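Local atomic coordinates of L-methionine gamma-lyase (Fusobacterium nucleatum subsp. nucleatum, PDB entry 6LXU), a protein that belongs to the Cys/Met metabolism family of pyridoxal-phosphate-dependent enzymes and carries the cofactor covalently bound to a lysine. Residues Arg275-Phe280 / Ala313-Glu318. Residues are numbered along the deposited sequence; the frame is centred on the assembly and turned at random.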
ATOM      1  N   ARG A 275     -33.031  -2.667  -9.813  1.00  7.77           N
ATOM      2  CA  ARG A 275     -34.360  -3.007 -10.336  1.00  8.89           C
ATOM      3  C   ARG A 275     -35.461  -2.415  -9.454  1.00  8.52           C
ATOM      4  O   ARG A 275     -36.473  -1.896  -9.965  1.00  8.75           O
ATOM      5  CB  ARG A 275     -34.506  -4.527 -10.537  1.00 10.63           C
ATOM      6  CG  ARG A 275     -33.771  -4.982 -11.794  1.00 12.59           C
ATOM      7  CD  ARG A 275     -33.857  -6.460 -12.143  1.00 14.78           C
ATOM      8  NE  ARG A 275     -32.716  -7.213 -11.618  1.00 16.56           N
ATOM      9  CZ  ARG A 275     -32.688  -7.862 -10.452  1.00 16.64           C
ATOM     10  NH1 ARG A 275     -33.756  -7.865  -9.653  1.00 18.01           N
ATOM     11  NH2 ARG A 275     -31.591  -8.513 -10.080  1.00 15.54           N
ATOM     12  N   THR A 276     -35.273  -2.442  -8.138  1.00  8.32           N
ATOM     13  CA  THR A 276     -36.226  -1.864  -7.216  1.00  8.50           C
ATOM     14  C   THR A 276     -36.304  -0.347  -7.363  1.00  8.24           C
ATOM     15  O   THR A 276     -37.397   0.244  -7.336  1.00  8.55           O
ATOM     16  CB  THR A 276     -35.844  -2.273  -5.780  1.00  9.13           C
ATOM     17  OG1 THR A 276     -35.898  -3.696  -5.693  1.00 10.57           O
ATOM     18  CG2 THR A 276     -36.771  -1.678  -4.765  1.00  9.65           C
ATOM     19  N   ILE A 277     -35.159   0.292  -7.551  1.00  7.48           N
ATOM     20  CA  ILE A 277     -35.127   1.737  -7.751  1.00  7.52           C
ATOM     21  C   ILE A 277     -35.760   2.122  -9.093  1.00  7.49           C
ATOM     22  O   ILE A 277     -36.452   3.144  -9.163  1.00  7.66           O
ATOM     23  CB  ILE A 277     -33.684   2.274  -7.597  1.00  7.38           C
ATOM     24  CG1 ILE A 277     -33.231   2.086  -6.145  1.00  7.47           C
ATOM     25  CG2 ILE A 277     -33.573   3.737  -7.997  1.00  7.55           C
ATOM     26  CD1 ILE A 277     -31.733   2.156  -5.975  1.00  7.78           C
ATOM     27  N   VAL A 278     -35.545   1.331 -10.132  1.00  7.57           N
ATOM     28  CA  VAL A 278     -36.195   1.594 -11.427  1.00  7.93           C
ATOM     29  C   VAL A 278     -37.715   1.625 -11.267  1.00  8.50           C
ATOM     30  O   VAL A 278     -38.382   2.540 -11.786  1.00  9.05           O
ATOM     31  CB  VAL A 278     -35.790   0.554 -12.490  1.00  7.89           C
ATOM     32  CG1 VAL A 278     -36.665   0.636 -13.743  1.00  8.20           C
ATOM     33  CG2 VAL A 278     -34.333   0.738 -12.871  1.00  8.03           C
ATOM     34  N   ASP A 279     -38.270   0.650 -10.556  1.00  9.22           N
ATOM     35  CA  ASP A 279     -39.718   0.623 -10.356  1.00 10.73           C
ATOM     36  C   ASP A 279     -40.194   1.877  -9.620  1.00 10.41           C
ATOM     37  O   ASP A 279     -41.209   2.487 -10.020  1.00 10.94           O
ATOM     38  CB  ASP A 279     -40.134  -0.633  -9.601  1.00 12.81           C
ATOM     39  CG  ASP A 279     -41.626  -0.897  -9.702  1.00 15.80           C
ATOM     40  OD1 ASP A 279     -42.118  -1.080 -10.826  1.00 19.57           O
ATOM     41  OD2 ASP A 279     -42.297  -0.877  -8.664  1.00 19.62           O
ATOM     42  N   PHE A 280     -39.474   2.275  -8.572  1.00  9.60           N
ATOM     43  CA  PHE A 280     -39.783   3.493  -7.832  1.00  9.56           C
ATOM     44  C   PHE A 280     -39.748   4.732  -8.733  1.00  9.15           C
ATOM     45  O   PHE A 280     -40.687   5.541  -8.750  1.00  9.44           O
ATOM     46  CB  PHE A 280     -38.806   3.640  -6.655  1.00  9.80           C
ATOM     47  CG  PHE A 280     -38.813   4.989  -6.025  1.00 10.29           C
ATOM     48  CD1 PHE A 280     -39.851   5.365  -5.178  1.00 10.81           C
ATOM     49  CD2 PHE A 280     -37.800   5.906  -6.279  1.00 10.74           C
ATOM     50  CE1 PHE A 280     -39.855   6.616  -4.587  1.00 11.48           C
ATOM     51  CE2 PHE A 280     -37.813   7.155  -5.694  1.00 11.70           C
ATOM     52  CZ  PHE A 280     -38.842   7.508  -4.853  1.00 11.65           C
ATOM     53  N   ALA A 313     -26.943  -1.948 -13.298  1.00  7.24           N
ATOM     54  CA  ALA A 313     -27.143  -1.112 -12.132  1.00  7.11           C
ATOM     55  C   ALA A 313     -26.956   0.367 -12.422  1.00  7.07           C
ATOM     56  O   ALA A 313     -26.885   1.179 -11.498  1.00  7.30           O
ATOM     57  CB  ALA A 313     -26.249  -1.593 -11.011  1.00  7.34           C
ATOM     58  N   MET A 314     -26.907   0.718 -13.712  1.00  6.77           N
ATOM     59  CA  MET A 314     -26.976   2.109 -14.144  1.00  7.27           C
ATOM     60  C   MET A 314     -28.417   2.439 -14.485  1.00  7.26           C
ATOM     61  O   MET A 314     -29.130   1.616 -15.092  1.00  7.26           O
ATOM     62  CB  MET A 314     -26.099   2.336 -15.362  1.00  7.81           C
ATOM     63  CG  MET A 314     -24.618   2.148 -15.073  1.00  8.11           C
ATOM     64  SD  MET A 314     -23.943   3.208 -13.783  1.00  9.75           S
ATOM     65  CE  MET A 314     -24.280   4.853 -14.406  1.00 10.73           C
ATOM     66  N   ILE A 315     -28.852   3.626 -14.090  1.00  7.00           N
ATOM     67  CA  ILE A 315     -30.205   4.117 -14.418  1.00  7.48           C
ATOM     68  C   ILE A 315     -30.044   5.564 -14.809  1.00  7.92           C
ATOM     69  O   ILE A 315     -29.397   6.325 -14.074  1.00  8.84           O
ATOM     70  CB  ILE A 315     -31.163   4.068 -13.216  1.00  7.50           C
ATOM     71  CG1 ILE A 315     -31.197   2.683 -12.557  1.00  7.68           C
ATOM     72  CG2 ILE A 315     -32.564   4.492 -13.667  1.00  7.69           C
ATOM     73  CD1 ILE A 315     -31.877   2.670 -11.208  1.00  7.68           C
ATOM     74  N   SER A 316     -30.637   5.986 -15.920  1.00  7.90           N
ATOM     75  CA  SER A 316     -30.793   7.422 -16.143  1.00  8.35           C
ATOM     76  C   SER A 316     -32.270   7.754 -16.158  1.00  8.27           C
ATOM     77  O   SER A 316     -33.116   6.899 -16.416  1.00  8.61           O
ATOM     78  CB  SER A 316     -30.123   7.891 -17.417  1.00  8.81           C
ATOM     79  OG  SER A 316     -28.731   7.687 -17.322  1.00 10.26           O
ATOM     80  N   PHE A 317     -32.590   8.996 -15.847  1.00  8.38           N
ATOM     81  CA  PHE A 317     -33.997   9.377 -15.820  1.00  8.74           C
ATOM     82  C   PHE A 317     -34.120  10.858 -16.082  1.00  8.74           C
ATOM     83  O   PHE A 317     -33.205  11.633 -15.824  1.00  9.22           O
ATOM     84  CB  PHE A 317     -34.683   8.955 -14.509  1.00  9.20           C
ATOM     85  CG  PHE A 317     -34.047   9.498 -13.252  1.00  9.54           C
ATOM     86  CD1 PHE A 317     -32.974   8.843 -12.638  1.00  9.40           C
ATOM     87  CD2 PHE A 317     -34.556  10.637 -12.641  1.00  9.98           C
ATOM     88  CE1 PHE A 317     -32.418   9.337 -11.467  1.00 10.01           C
ATOM     89  CE2 PHE A 317     -34.004  11.134 -11.471  1.00 10.46           C
ATOM     90  CZ  PHE A 317     -32.929  10.482 -10.881  1.00 10.27           C
ATOM     91  N   GLU A 318     -35.278  11.240 -16.626  1.00  9.10           N
ATOM     92  CA  GLU A 318     -35.573  12.641 -16.953  1.00  9.48           C
ATOM     93  C   GLU A 318     -36.552  13.198 -15.944  1.00  9.64           C
ATOM     94  O   GLU A 318     -37.674  12.705 -15.819  1.00  9.79           O
ATOM     95  CB  GLU A 318     -36.165  12.753 -18.354  1.00 10.19           C
ATOM     96  CG  GLU A 318     -36.318  14.187 -18.862  1.00 11.00           C
ATOM     97  CD  GLU A 318     -35.037  14.803 -19.397  1.00 11.45           C
ATOM     98  OE1 GLU A 318     -34.138  14.052 -19.833  1.00 12.37           O
ATOM     99  OE2 GLU A 318     -34.942  16.049 -19.441  1.00 11.94           O
TER
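Val278 and Ile315 mark the nearest approach of the two backbones, with their CA atoms 7.2 Å apart. This is helix-on-sheet packing in the smaller, C-terminal part of a fold type I PLP enzyme. Helix 263-282 lies against one face of a five-stranded mixed sheet, over strand 314-319. That strand lies between strands 287-291 and 374-378 and is antiparallel to both, and Ile315 is tied by its backbone to Leu377.

The contact is small, about 127 Å² in total, and wholly apolar. No hydrogen bond crosses it. Three buried side chains make it, and Ile315 supplies the strand's whole share. Its bond from CA to CB is directed toward the helix. CG1 stands anti to the carbonyl carbon (chi1 -52°), and an extended second torsion (chi2 167°) carries CD1 outward to the helix surface. There the methyl meets two consecutive residues of one helical turn. On Ile277 it touches the CG2 branch, 3.8 Å from Ile315 CD1. Ile277 CG2 is the branch anti to its backbone N, and this residue also packs on Ile387 of helix 384-396. Val278 comes closer. Its CG2 methyl lies across the outer end of the isoleucine and touches two successive carbons of that chain. Val278 CG2 is 3.7 Å from Ile315 CG1. The shortest approach is 3.5 Å, between Val278 CG2 and Ile315 CD1.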